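Local coordinates for protein halogenase (PDB 3E1T) that is an FAD-dependent halogenase of a myxobacterium, probably introducing the chlorine of chondrochloren during its biosynthesis, at residues 47-52 with 74-79; 79-84 with 310-315; 209-214 with 220-225. All coordinates share one frame; numbering follows the deposited sequence.

Interaction 1: residues 47-52 with 74-79; sequences GESLLP and PIKRGG. With FAD (flavin-adenine dinucleotide), chain C.
S49, the residue that K76 holds across this contact, lies along the N3/O4 edge of the flavin of FAD, which has G47 over one face and P310 and S313 over the other. G47 CA sits over the face at FAD C4X, 3.3 Å away. A CB at this position would run into the ribityl chain at O2', and the backbone angles themselves also call for glycine.

Next along the chain, S49 grips the flavin with its peptide groups. FAD N3 donates to S49 O over 2.7 Å in a nearly straight bond (167° at the hydrogen), and S49 N returns a longer one to FAD O4, at 3.3 Å. The side chain of S49 has OG anti to the backbone N (chi1 -158°), which puts the hydroxyl within reach of K76. From strand 75-82 the lysine crosses the gap as a fully extended arm, every torsion near 180°, which carries the ammonium to the loop. NZ donates to S49 OG at 2.7 Å and to L50 O at 3.1 Å, approaching this carbonyl from above, 39° out of its plane. The methylenes CD and CE lie close against the same two oxygens, and I210 touches the side chains of both S49 and K76.

Lysine suits the place because its reach and several N-H groups can hold two acceptors at once; serine suits its own because the hydroxyl can accept from K76 while also bonding Q107 OE1. Chemically, the residue that reads the flavin's N3 and O4 is itself positioned by a second-shell lysine, whose buried positive charge would probably polarise the serine hydroxyl and strengthen its bond to Q107.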
loop_
_atom_site.group_PDB
_atom_site.type_symbol
_atom_site.label_atom_id
_atom_site.label_comp_id
_atom_site.label_asym_id
_atom_site.label_seq_id
_atom_site.Cartn_x
_atom_site.Cartn_y
_atom_site.Cartn_z
ATOM N N GLY A 47 2.028 1.602 -7.980
ATOM C CA GLY A 47 2.601 1.538 -6.642
ATOM C C GLY A 47 4.101 1.784 -6.650
ATOM O O GLY A 47 4.879 0.916 -6.252
ATOM N N GLU A 48 4.482 3.003 -7.038
ATOM C CA GLU A 48 5.843 3.343 -7.463
ATOM C C GLU A 48 6.683 4.090 -6.424
ATOM O O GLU A 48 7.910 3.958 -6.391
ATOM C CB GLU A 48 5.750 4.148 -8.759
ATOM C CG GLU A 48 5.174 3.320 -9.924
ATOM C CD GLU A 48 4.300 4.110 -10.870
ATOM O OE1 GLU A 48 4.160 3.687 -12.038
ATOM O OE2 GLU A 48 3.724 5.139 -10.461
ATOM N N SER A 49 6.029 4.839 -5.552
ATOM C CA SER A 49 6.731 5.638 -4.556
ATOM C C SER A 49 6.949 4.861 -3.258
ATOM O O SER A 49 5.993 4.423 -2.608
ATOM C CB SER A 49 5.971 6.949 -4.301
ATOM O OG SER A 49 6.829 7.940 -3.754
ATOM N N LEU A 50 8.214 4.711 -2.873
ATOM C CA LEU A 50 8.582 3.854 -1.754
ATOM C C LEU A 50 8.987 4.623 -0.493
ATOM O O LEU A 50 9.198 5.834 -0.531
ATOM C CB LEU A 50 9.704 2.885 -2.166
ATOM C CG LEU A 50 9.520 1.952 -3.377
ATOM C CD1 LEU A 50 10.713 1.024 -3.462
ATOM C CD2 LEU A 50 8.208 1.141 -3.281
ATOM N N LEU A 51 9.087 3.886 0.613
ATOM C CA LEU A 51 9.447 4.410 1.923
ATOM C C LEU A 51 10.806 3.852 2.360
ATOM O O LEU A 51 11.226 2.786 1.881
ATOM C CB LEU A 51 8.368 4.050 2.969
ATOM C CG LEU A 51 6.915 4.493 2.707
ATOM C CD1 LEU A 51 6.028 4.249 3.915
ATOM C CD2 LEU A 51 6.820 5.959 2.250
ATOM N N PRO A 52 11.500 4.571 3.260
ATOM C CA PRO A 52 12.784 4.164 3.826
ATOM C C PRO A 52 12.763 2.829 4.587
ATOM O O PRO A 52 13.768 2.114 4.583
ATOM C CB PRO A 52 13.115 5.321 4.789
ATOM C CG PRO A 52 12.405 6.487 4.195
ATOM C CD PRO A 52 11.103 5.902 3.763
ATOM N N PRO A 74 15.249 7.128 -9.351
ATOM C CA PRO A 74 15.322 8.431 -8.690
ATOM C C PRO A 74 15.287 8.324 -7.172
ATOM O O PRO A 74 14.554 7.495 -6.627
ATOM C CB PRO A 74 14.068 9.146 -9.194
ATOM C CG PRO A 74 13.846 8.575 -10.538
ATOM C CD PRO A 74 14.230 7.118 -10.415
ATOM N N ILE A 75 16.075 9.164 -6.506
ATOM C CA ILE A 75 16.225 9.130 -5.051
ATOM C C ILE A 75 15.208 10.056 -4.406
ATOM O O ILE A 75 15.205 11.261 -4.663
ATOM C CB ILE A 75 17.661 9.537 -4.603
ATOM C CG1 ILE A 75 18.693 8.514 -5.091
ATOM C CG2 ILE A 75 17.755 9.720 -3.074
ATOM C CD1 ILE A 75 19.173 8.763 -6.522
ATOM N N LYS A 76 14.355 9.481 -3.562
ATOM C CA LYS A 76 13.267 10.215 -2.923
ATOM C C LYS A 76 13.643 10.603 -1.492
ATOM O O LYS A 76 13.781 9.744 -0.617
ATOM C CB LYS A 76 11.994 9.362 -2.958
ATOM C CG LYS A 76 10.797 9.932 -2.224
ATOM C CD LYS A 76 9.773 8.823 -1.992
ATOM C CE LYS A 76 8.522 9.378 -1.361
ATOM N NZ LYS A 76 7.492 8.317 -1.189
ATOM N N ARG A 77 13.798 11.903 -1.259
ATOM C CA ARG A 77 14.211 12.420 0.048
ATOM C C ARG A 77 13.028 12.786 0.933
ATOM O O ARG A 77 13.177 13.009 2.138
ATOM C CB ARG A 77 15.111 13.646 -0.130
ATOM C CG ARG A 77 16.404 13.381 -0.885
ATOM C CD ARG A 77 17.516 12.891 0.031
ATOM N NE ARG A 77 18.765 12.721 -0.715
ATOM C CZ ARG A 77 19.856 12.127 -0.235
ATOM N NH1 ARG A 77 19.868 11.637 1.003
ATOM N NH2 ARG A 77 20.937 12.018 -1.001
ATOM N N GLY A 78 11.855 12.854 0.325
ATOM C CA GLY A 78 10.635 13.251 1.020
ATOM C C GLY A 78 9.612 13.612 -0.027
ATOM O O GLY A 78 9.631 13.074 -1.141
ATOM N N GLY A 79 8.729 14.543 0.309
ATOM C CA GLY A 79 7.704 14.957 -0.637
ATOM C C GLY A 79 7.251 16.394 -0.504
ATOM O O GLY A 79 7.474 17.055 0.517
HETATM P PA FAD C . 0.621 -6.957 -5.994
HETATM O O1A FAD C . 1.724 -5.960 -6.232
HETATM O O2A FAD C . -0.695 -6.600 -6.594
HETATM O O5B FAD C . 1.107 -8.364 -6.621
HETATM C C5B FAD C . 0.315 -9.536 -6.511
HETATM C C4B FAD C . 0.757 -10.550 -7.571
HETATM O O4B FAD C . -0.085 -11.685 -7.567
HETATM C C3B FAD C . 0.674 -9.954 -8.971
HETATM O O3B FAD C . 1.941 -10.094 -9.576
HETATM C C2B FAD C . -0.352 -10.794 -9.702
HETATM O O2B FAD C . 0.068 -11.039 -11.015
HETATM C C1B FAD C . -0.373 -12.074 -8.887
HETATM N N9A FAD C . -1.651 -12.809 -8.889
HETATM C C8A FAD C . -2.933 -12.320 -8.875
HETATM N N7A FAD C . -3.780 -13.375 -8.857
HETATM C C5A FAD C . -3.063 -14.524 -8.846
HETATM C C6A FAD C . -3.410 -15.884 -8.838
HETATM N N6A FAD C . -4.682 -16.283 -8.970
HETATM N N1A FAD C . -2.409 -16.826 -8.827
HETATM C C2A FAD C . -1.088 -16.461 -8.858
HETATM N N3A FAD C . -0.760 -15.122 -8.879
HETATM C C4A FAD C . -1.724 -14.174 -8.866
HETATM N N1 FAD C . 2.046 1.785 -2.926
HETATM C C2 FAD C . 3.254 2.374 -2.677
HETATM O O2 FAD C . 4.034 1.798 -1.922
HETATM N N3 FAD C . 3.552 3.593 -3.261
HETATM C C4 FAD C . 2.644 4.218 -4.109
HETATM O O4 FAD C . 2.915 5.293 -4.647
HETATM C C4X FAD C . 1.412 3.623 -4.348
HETATM N N5 FAD C . 0.482 4.212 -5.185
HETATM C C5X FAD C . -0.732 3.592 -5.413
HETATM C C6 FAD C . -1.685 4.183 -6.250
HETATM C C7 FAD C . -2.915 3.546 -6.473
HETATM C C7M FAD C . -4.004 4.295 -7.189
HETATM C C8 FAD C . -3.198 2.320 -5.858
HETATM C C8M FAD C . -4.577 1.704 -5.906
HETATM C C9 FAD C . -2.240 1.734 -5.037
HETATM C C9A FAD C . -1.010 2.362 -4.806
HETATM N N10 FAD C . -0.076 1.752 -3.990
HETATM C C10 FAD C . 1.127 2.383 -3.752
HETATM C "C1'" FAD C . -0.327 0.367 -3.421
HETATM C "C2'" FAD C . 0.438 -0.755 -4.133
HETATM O "O2'" FAD C . -0.053 -0.842 -5.455
HETATM C "C3'" FAD C . 0.222 -2.103 -3.430
HETATM O "O3'" FAD C . 0.116 -1.930 -2.033
HETATM C "C4'" FAD C . 1.339 -3.126 -3.636
HETATM O "O4'" FAD C . 1.454 -3.425 -5.010
HETATM C "C5'" FAD C . 1.003 -4.403 -2.865
HETATM O "O5'" FAD C . 1.833 -5.446 -3.297
HETATM P P FAD C . 1.356 -6.978 -3.220
HETATM O O1P FAD C . 2.580 -7.869 -3.243
HETATM O O2P FAD C . 0.567 -7.222 -1.972
HETATM O O3P FAD C . 0.360 -7.174 -4.440
#

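Interaction 2: residues 79-84 with 310-315; sequences GTFRWG and PVFSSG. With FAD (flavin-adenine dinucleotide), chain C.
V311 and F312 occupy the two middle positions of a type II beta turn, closed by S313 N to P310 O at 3.1 Å, and this bend presents V311 to F81 and W83, and F312 to F81, where strand 75-82 ends. F312 takes the third position with phi at 68°, a left-handed conformation that a residue with a CB adopts less readily than glycine.

No hydrogen bond crosses the contact; it is wholly apolar. The ring of F81 reaches F312 with its far end, CZ standing 3.6 Å above one face of the F312 ring and displaced toward the rim. The two planes are inclined at 40° with centroids 4.8 Å apart, an oblique meeting that is neither a stack nor a T-shaped pair. V311 works at the edge of F81 instead: its CG2, near the plane of the ring, touches CE2 at 3.8 Å. A chi1 of 61° puts CG1 of the valine between the backbone N and the carbonyl carbon and leaves CG2 anti to the N, where the same methyl also comes to 4.2 Å from CH2 of W83. A branched residue suits the place because one methyl can serve both aromatic side chains.

The residues flanking the pair in the turn face the cofactor. P310 sets CB and CG over the flavin, CB 3.6 Å from FAD C6, and S313 OG lies 3.5 Å from FAD O4. G315, the first residue of helix 315-333, brings its CA to 3.2 Å from FAD O3', where a CB would collide with C1'.

Helix 340-368 covers the cluster: L362 touches V311 and F312, and the ring of F365 stacks on W83 and meets F81 and F312 edge-to-face, while its backbone O accepts from W83 NE1. Strand 210-215 is a neighbour in the sheet, with S212 against F81.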
loop_
_atom_site.group_PDB
_atom_site.type_symbol
_atom_site.label_atom_id
_atom_site.label_comp_id
_atom_site.label_asym_id
_atom_site.label_seq_id
_atom_site.Cartn_x
_atom_site.Cartn_y
_atom_site.Cartn_z
ATOM N N GLY A 79 8.729 14.543 0.309
ATOM C CA GLY A 79 7.704 14.957 -0.637
ATOM C C GLY A 79 7.251 16.394 -0.504
ATOM O O GLY A 79 7.474 17.055 0.517
ATOM N N THR A 80 6.604 16.867 -1.558
ATOM C CA THR A 80 6.023 18.190 -1.590
ATOM C C THR A 80 4.500 18.070 -1.692
ATOM O O THR A 80 3.984 17.227 -2.430
ATOM C CB THR A 80 6.586 18.978 -2.763
ATOM O OG1 THR A 80 8.019 18.916 -2.718
ATOM C CG2 THR A 80 6.141 20.430 -2.711
ATOM N N PHE A 81 3.800 18.896 -0.921
ATOM C CA PHE A 81 2.342 18.909 -0.902
ATOM C C PHE A 81 1.781 20.286 -1.174
ATOM O O PHE A 81 2.222 21.274 -0.582
ATOM C CB PHE A 81 1.815 18.450 0.453
ATOM C CG PHE A 81 1.821 16.965 0.637
ATOM C CD1 PHE A 81 2.892 16.338 1.251
ATOM C CD2 PHE A 81 0.748 16.195 0.210
ATOM C CE1 PHE A 81 2.896 14.948 1.427
ATOM C CE2 PHE A 81 0.743 14.808 0.377
ATOM C CZ PHE A 81 1.816 14.188 0.983
ATOM N N ARG A 82 0.814 20.337 -2.085
ATOM C CA ARG A 82 -0.116 21.452 -2.153
ATOM C C ARG A 82 -1.432 20.962 -1.535
ATOM O O ARG A 82 -2.243 20.282 -2.179
ATOM C CB ARG A 82 -0.242 21.973 -3.596
ATOM C CG ARG A 82 -1.611 22.446 -4.031
ATOM C CD ARG A 82 -1.969 23.825 -3.548
ATOM N NE ARG A 82 -2.401 23.864 -2.153
ATOM C CZ ARG A 82 -3.629 23.588 -1.718
ATOM N NH1 ARG A 82 -4.577 23.197 -2.559
ATOM N NH2 ARG A 82 -3.900 23.686 -0.426
ATOM N N TRP A 83 -1.618 21.306 -0.263
ATOM C CA TRP A 83 -2.578 20.626 0.588
ATOM C C TRP A 83 -2.725 21.394 1.887
ATOM O O TRP A 83 -1.733 21.791 2.492
ATOM C CB TRP A 83 -2.035 19.233 0.913
ATOM C CG TRP A 83 -3.035 18.194 1.369
ATOM C CD1 TRP A 83 -3.718 18.160 2.547
ATOM C CD2 TRP A 83 -3.399 17.006 0.659
ATOM N NE1 TRP A 83 -4.517 17.034 2.603
ATOM C CE2 TRP A 83 -4.334 16.308 1.458
ATOM C CE3 TRP A 83 -3.031 16.466 -0.580
ATOM C CZ2 TRP A 83 -4.902 15.094 1.058
ATOM C CZ3 TRP A 83 -3.603 15.262 -0.980
ATOM C CH2 TRP A 83 -4.524 14.590 -0.160
ATOM N N GLY A 84 -3.968 21.576 2.318
ATOM C CA GLY A 84 -4.265 22.245 3.576
ATOM C C GLY A 84 -4.834 23.637 3.384
ATOM O O GLY A 84 -5.545 23.910 2.407
ATOM N N PRO A 310 -3.625 5.867 -1.520
ATOM C CA PRO A 310 -2.281 6.181 -2.024
ATOM C C PRO A 310 -1.535 7.378 -1.413
ATOM O O PRO A 310 -0.338 7.515 -1.677
ATOM C CB PRO A 310 -2.514 6.459 -3.521
ATOM C CG PRO A 310 -3.866 5.936 -3.824
ATOM C CD PRO A 310 -4.642 6.050 -2.566
ATOM N N VAL A 311 -2.192 8.245 -0.640
ATOM C CA VAL A 311 -1.458 9.402 -0.122
ATOM C C VAL A 311 -0.521 8.939 0.987
ATOM O O VAL A 311 -0.905 8.108 1.817
ATOM C CB VAL A 311 -2.367 10.592 0.301
ATOM C CG1 VAL A 311 -3.313 10.221 1.400
ATOM C CG2 VAL A 311 -1.508 11.801 0.709
ATOM N N PHE A 312 0.701 9.474 0.971
ATOM C CA PHE A 312 1.821 9.021 1.805
ATOM C C PHE A 312 2.401 7.623 1.492
ATOM O O PHE A 312 3.263 7.133 2.214
ATOM C CB PHE A 312 1.554 9.232 3.306
ATOM C CG PHE A 312 1.673 10.668 3.736
ATOM C CD1 PHE A 312 0.546 11.405 4.074
ATOM C CD2 PHE A 312 2.918 11.294 3.767
ATOM C CE1 PHE A 312 0.657 12.744 4.458
ATOM C CE2 PHE A 312 3.042 12.621 4.157
ATOM C CZ PHE A 312 1.903 13.354 4.501
ATOM N N SER A 313 1.948 7.010 0.393
ATOM C CA SER A 313 2.664 5.886 -0.227
ATOM C C SER A 313 3.011 4.743 0.725
ATOM O O SER A 313 4.188 4.406 0.890
ATOM C CB SER A 313 3.953 6.392 -0.869
ATOM O OG SER A 313 3.693 7.325 -1.901
ATOM N N SER A 314 2.005 4.153 1.358
ATOM C CA SER A 314 2.269 3.117 2.352
ATOM C C SER A 314 2.063 1.682 1.880
ATOM O O SER A 314 2.345 0.763 2.634
ATOM C CB SER A 314 1.424 3.358 3.594
ATOM O OG SER A 314 0.055 3.141 3.319
ATOM N N GLY A 315 1.577 1.503 0.650
ATOM C CA GLY A 315 1.153 0.193 0.154
ATOM C C GLY A 315 2.261 -0.849 0.145
ATOM O O GLY A 315 2.113 -1.933 0.729
HETATM P PA FAD C . 0.621 -6.957 -5.994
HETATM O O1A FAD C . 1.724 -5.960 -6.232
HETATM O O2A FAD C . -0.695 -6.600 -6.594
HETATM O O5B FAD C . 1.107 -8.364 -6.621
HETATM C C5B FAD C . 0.315 -9.536 -6.511
HETATM C C4B FAD C . 0.757 -10.550 -7.571
HETATM O O4B FAD C . -0.085 -11.685 -7.567
HETATM C C3B FAD C . 0.674 -9.954 -8.971
HETATM O O3B FAD C . 1.941 -10.094 -9.576
HETATM C C2B FAD C . -0.352 -10.794 -9.702
HETATM O O2B FAD C . 0.068 -11.039 -11.015
HETATM C C1B FAD C . -0.373 -12.074 -8.887
HETATM N N9A FAD C . -1.651 -12.809 -8.889
HETATM C C8A FAD C . -2.933 -12.320 -8.875
HETATM N N7A FAD C . -3.780 -13.375 -8.857
HETATM C C5A FAD C . -3.063 -14.524 -8.846
HETATM C C6A FAD C . -3.410 -15.884 -8.838
HETATM N N6A FAD C . -4.682 -16.283 -8.970
HETATM N N1A FAD C . -2.409 -16.826 -8.827
HETATM C C2A FAD C . -1.088 -16.461 -8.858
HETATM N N3A FAD C . -0.760 -15.122 -8.879
HETATM C C4A FAD C . -1.724 -14.174 -8.866
HETATM N N1 FAD C . 2.046 1.785 -2.926
HETATM C C2 FAD C . 3.254 2.374 -2.677
HETATM O O2 FAD C . 4.034 1.798 -1.922
HETATM N N3 FAD C . 3.552 3.593 -3.261
HETATM C C4 FAD C . 2.644 4.218 -4.109
HETATM O O4 FAD C . 2.915 5.293 -4.647
HETATM C C4X FAD C . 1.412 3.623 -4.348
HETATM N N5 FAD C . 0.482 4.212 -5.185
HETATM C C5X FAD C . -0.732 3.592 -5.413
HETATM C C6 FAD C . -1.685 4.183 -6.250
HETATM C C7 FAD C . -2.915 3.546 -6.473
HETATM C C7M FAD C . -4.004 4.295 -7.189
HETATM C C8 FAD C . -3.198 2.320 -5.858
HETATM C C8M FAD C . -4.577 1.704 -5.906
HETATM C C9 FAD C . -2.240 1.734 -5.037
HETATM C C9A FAD C . -1.010 2.362 -4.806
HETATM N N10 FAD C . -0.076 1.752 -3.990
HETATM C C10 FAD C . 1.127 2.383 -3.752
HETATM C "C1'" FAD C . -0.327 0.367 -3.421
HETATM C "C2'" FAD C . 0.438 -0.755 -4.133
HETATM O "O2'" FAD C . -0.053 -0.842 -5.455
HETATM C "C3'" FAD C . 0.222 -2.103 -3.430
HETATM O "O3'" FAD C . 0.116 -1.930 -2.033
HETATM C "C4'" FAD C . 1.339 -3.126 -3.636
HETATM O "O4'" FAD C . 1.454 -3.425 -5.010
HETATM C "C5'" FAD C . 1.003 -4.403 -2.865
HETATM O "O5'" FAD C . 1.833 -5.446 -3.297
HETATM P P FAD C . 1.356 -6.978 -3.220
HETATM O O1P FAD C . 2.580 -7.869 -3.243
HETATM O O2P FAD C . 0.567 -7.222 -1.972
HETATM O O3P FAD C . 0.360 -7.174 -4.440
#

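Interaction 3: residues 209-214 with 220-225; sequences NILSAA and FWYIPL
I210 and I223 lie side by side near the open end of an antiparallel beta hairpin, with I210 CD1 3.7 Å from I223 CG1. Different torsions bring them together: CG1 of I210 is anti to its backbone N (chi1 -175°), whereas CG1 of I223 is anti to the carbonyl carbon (chi1 -58°). I210 also touches K76 and S49, so an alanine here would probably open a gap beside I223 and leave the methylenes of K76 less firmly packed.

L211 and Y222 form a hydrogen-bonded pair whose side chains cross at a slant, CB to CB 4.0 Å; L211 N to Y222 O is nearly straight (171°), the return bond weak. They share a face of the sheet with A213 and F220, turned to helix 260-266, and the apolar residues suit that cover; the phenol of Y222 ends on K200 O. On the opposite face, S212 pairs with W221, a small residue beside a large indole that borders FAD and bonds S231 OG through NE1.

A213 and F220 exchange two good backbone bonds, but P224 has no N-H to give; a water instead donates to both N209 O and Y222 O, and P224 CD lies 3.5 Å from N209 O.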
loop_
_atom_site.group_PDB
_atom_site.type_symbol
_atom_site.label_atom_id
_atom_site.label_comp_id
_atom_site.label_asym_id
_atom_site.label_seq_id
_atom_site.Cartn_x
_atom_site.Cartn_y
_atom_site.Cartn_z
ATOM N N ASN A 209 11.641 13.957 -5.434
ATOM C CA ASN A 209 10.536 13.914 -4.491
ATOM C C ASN A 209 9.220 13.637 -5.194
ATOM O O ASN A 209 9.041 13.986 -6.367
ATOM C CB ASN A 209 10.401 15.238 -3.734
ATOM C CG ASN A 209 11.366 15.361 -2.588
ATOM O OD1 ASN A 209 12.418 14.733 -2.575
ATOM N ND2 ASN A 209 11.007 16.175 -1.608
ATOM N N ILE A 210 8.300 13.010 -4.470
ATOM C CA ILE A 210 6.921 12.917 -4.928
ATOM C C ILE A 210 6.240 14.262 -4.693
ATOM O O ILE A 210 6.517 14.954 -3.696
ATOM C CB ILE A 210 6.136 11.757 -4.226
ATOM C CG1 ILE A 210 4.724 11.615 -4.812
ATOM C CG2 ILE A 210 6.094 11.961 -2.713
ATOM C CD1 ILE A 210 3.949 10.361 -4.348
ATOM N N LEU A 211 5.380 14.634 -5.632
ATOM C CA LEU A 211 4.503 15.779 -5.476
ATOM C C LEU A 211 3.046 15.299 -5.442
ATOM O O LEU A 211 2.623 14.530 -6.309
ATOM C CB LEU A 211 4.702 16.763 -6.637
ATOM C CG LEU A 211 3.670 17.883 -6.824
ATOM C CD1 LEU A 211 3.817 18.975 -5.768
ATOM C CD2 LEU A 211 3.775 18.480 -8.235
ATOM N N SER A 212 2.300 15.737 -4.432
ATOM C CA SER A 212 0.859 15.489 -4.358
ATOM C C SER A 212 0.148 16.820 -4.216
ATOM O O SER A 212 0.540 17.657 -3.387
ATOM C CB SER A 212 0.506 14.584 -3.175
ATOM O OG SER A 212 1.343 13.438 -3.132
ATOM N N ALA A 213 -0.898 17.008 -5.012
ATOM C CA ALA A 213 -1.568 18.290 -5.101
ATOM C C ALA A 213 -3.100 18.192 -5.116
ATOM O O ALA A 213 -3.695 17.609 -6.023
ATOM C CB ALA A 213 -1.054 19.057 -6.338
ATOM N N ALA A 214 -3.725 18.785 -4.109
ATOM C CA ALA A 214 -5.175 18.871 -4.013
ATOM C C ALA A 214 -5.754 19.905 -4.983
ATOM O O ALA A 214 -5.156 20.964 -5.210
ATOM C CB ALA A 214 -5.572 19.206 -2.590
ATOM N N PHE A 220 -3.902 15.016 -7.071
ATOM C CA PHE A 220 -3.003 14.387 -8.030
ATOM C C PHE A 220 -1.751 13.874 -7.340
ATOM O O PHE A 220 -1.265 14.489 -6.386
ATOM C CB PHE A 220 -2.564 15.412 -9.083
ATOM C CG PHE A 220 -3.415 15.447 -10.305
ATOM C CD1 PHE A 220 -3.186 14.555 -11.349
ATOM C CD2 PHE A 220 -4.417 16.401 -10.438
ATOM C CE1 PHE A 220 -3.969 14.588 -12.503
ATOM C CE2 PHE A 220 -5.211 16.454 -11.577
ATOM C CZ PHE A 220 -4.986 15.553 -12.623
ATOM N N TRP A 221 -1.227 12.750 -7.814
ATOM C CA TRP A 221 0.174 12.422 -7.563
ATOM C C TRP A 221 0.992 12.660 -8.824
ATOM O O TRP A 221 0.458 12.621 -9.941
ATOM C CB TRP A 221 0.365 10.994 -7.033
ATOM C CG TRP A 221 0.282 9.888 -8.068
ATOM C CD1 TRP A 221 1.244 9.534 -8.973
ATOM C CD2 TRP A 221 -0.805 8.964 -8.259
ATOM N NE1 TRP A 221 0.815 8.469 -9.741
ATOM C CE2 TRP A 221 -0.433 8.092 -9.313
ATOM C CE3 TRP A 221 -2.064 8.802 -7.657
ATOM C CZ2 TRP A 221 -1.268 7.068 -9.770
ATOM C CZ3 TRP A 221 -2.893 7.772 -8.102
ATOM C CH2 TRP A 221 -2.492 6.921 -9.162
ATOM N N TYR A 222 2.287 12.900 -8.634
ATOM C CA TYR A 222 3.221 13.258 -9.712
ATOM C C TYR A 222 4.562 12.677 -9.298
ATOM O O TYR A 222 5.261 13.248 -8.468
ATOM C CB TYR A 222 3.324 14.781 -9.852
ATOM C CG TYR A 222 4.133 15.283 -11.052
ATOM C CD1 TYR A 222 3.506 15.557 -12.265
ATOM C CD2 TYR A 222 5.509 15.516 -10.960
ATOM C CE1 TYR A 222 4.225 16.033 -13.366
ATOM C CE2 TYR A 222 6.253 16.008 -12.074
ATOM C CZ TYR A 222 5.597 16.255 -13.266
ATOM O OH TYR A 222 6.277 16.736 -14.377
ATOM N N ILE A 223 4.885 11.510 -9.838
ATOM C CA ILE A 223 6.047 10.741 -9.405
ATOM C C ILE A 223 7.031 10.650 -10.557
ATOM O O ILE A 223 6.686 10.107 -11.613
ATOM C CB ILE A 223 5.660 9.314 -8.972
ATOM C CG1 ILE A 223 4.630 9.348 -7.832
ATOM C CG2 ILE A 223 6.905 8.509 -8.588
ATOM C CD1 ILE A 223 3.955 7.993 -7.540
ATOM N N PRO A 224 8.250 11.194 -10.372
ATOM C CA PRO A 224 9.271 11.037 -11.408
ATOM C C PRO A 224 9.891 9.642 -11.356
ATOM O O PRO A 224 10.370 9.200 -10.296
ATOM C CB PRO A 224 10.303 12.113 -11.063
ATOM C CG PRO A 224 10.169 12.314 -9.560
ATOM C CD PRO A 224 8.729 11.973 -9.209
ATOM N N LEU A 225 9.863 8.952 -12.493
ATOM C CA LEU A 225 10.415 7.600 -12.598
ATOM C C LEU A 225 11.799 7.582 -13.245
ATOM O O LEU A 225 12.629 6.722 -12.946
ATOM C CB LEU A 225 9.441 6.705 -13.357
ATOM C CG LEU A 225 8.081 6.564 -12.657
ATOM C CD1 LEU A 225 7.156 5.722 -13.489
ATOM C CD2 LEU A 225 8.264 5.977 -11.246
HETATM O O HOH W 1 7.756 15.235 -8.103
#

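In the fold
From the N terminus, the chain runs along the flavin at 47-52, passes through helices 52-61 and 65-69, and returns as strand 75-82, where interaction 1 closes this short loop. Interaction 2 opens on the same strand, sharing G79, but does not close until 310-315, more than 220 residues later, just before helix 315-333. Within that long excursion falls interaction 3, the hairpin of strands 210-215 and 218-224. The first of these strands lies parallel to strand 75-82 in one sheet, T80 N probably bonding I210 O and R82 O probably bonding A214 N. L51 and S49 also pack on S313, so both FAD-touching loops meet there, beside the flavin.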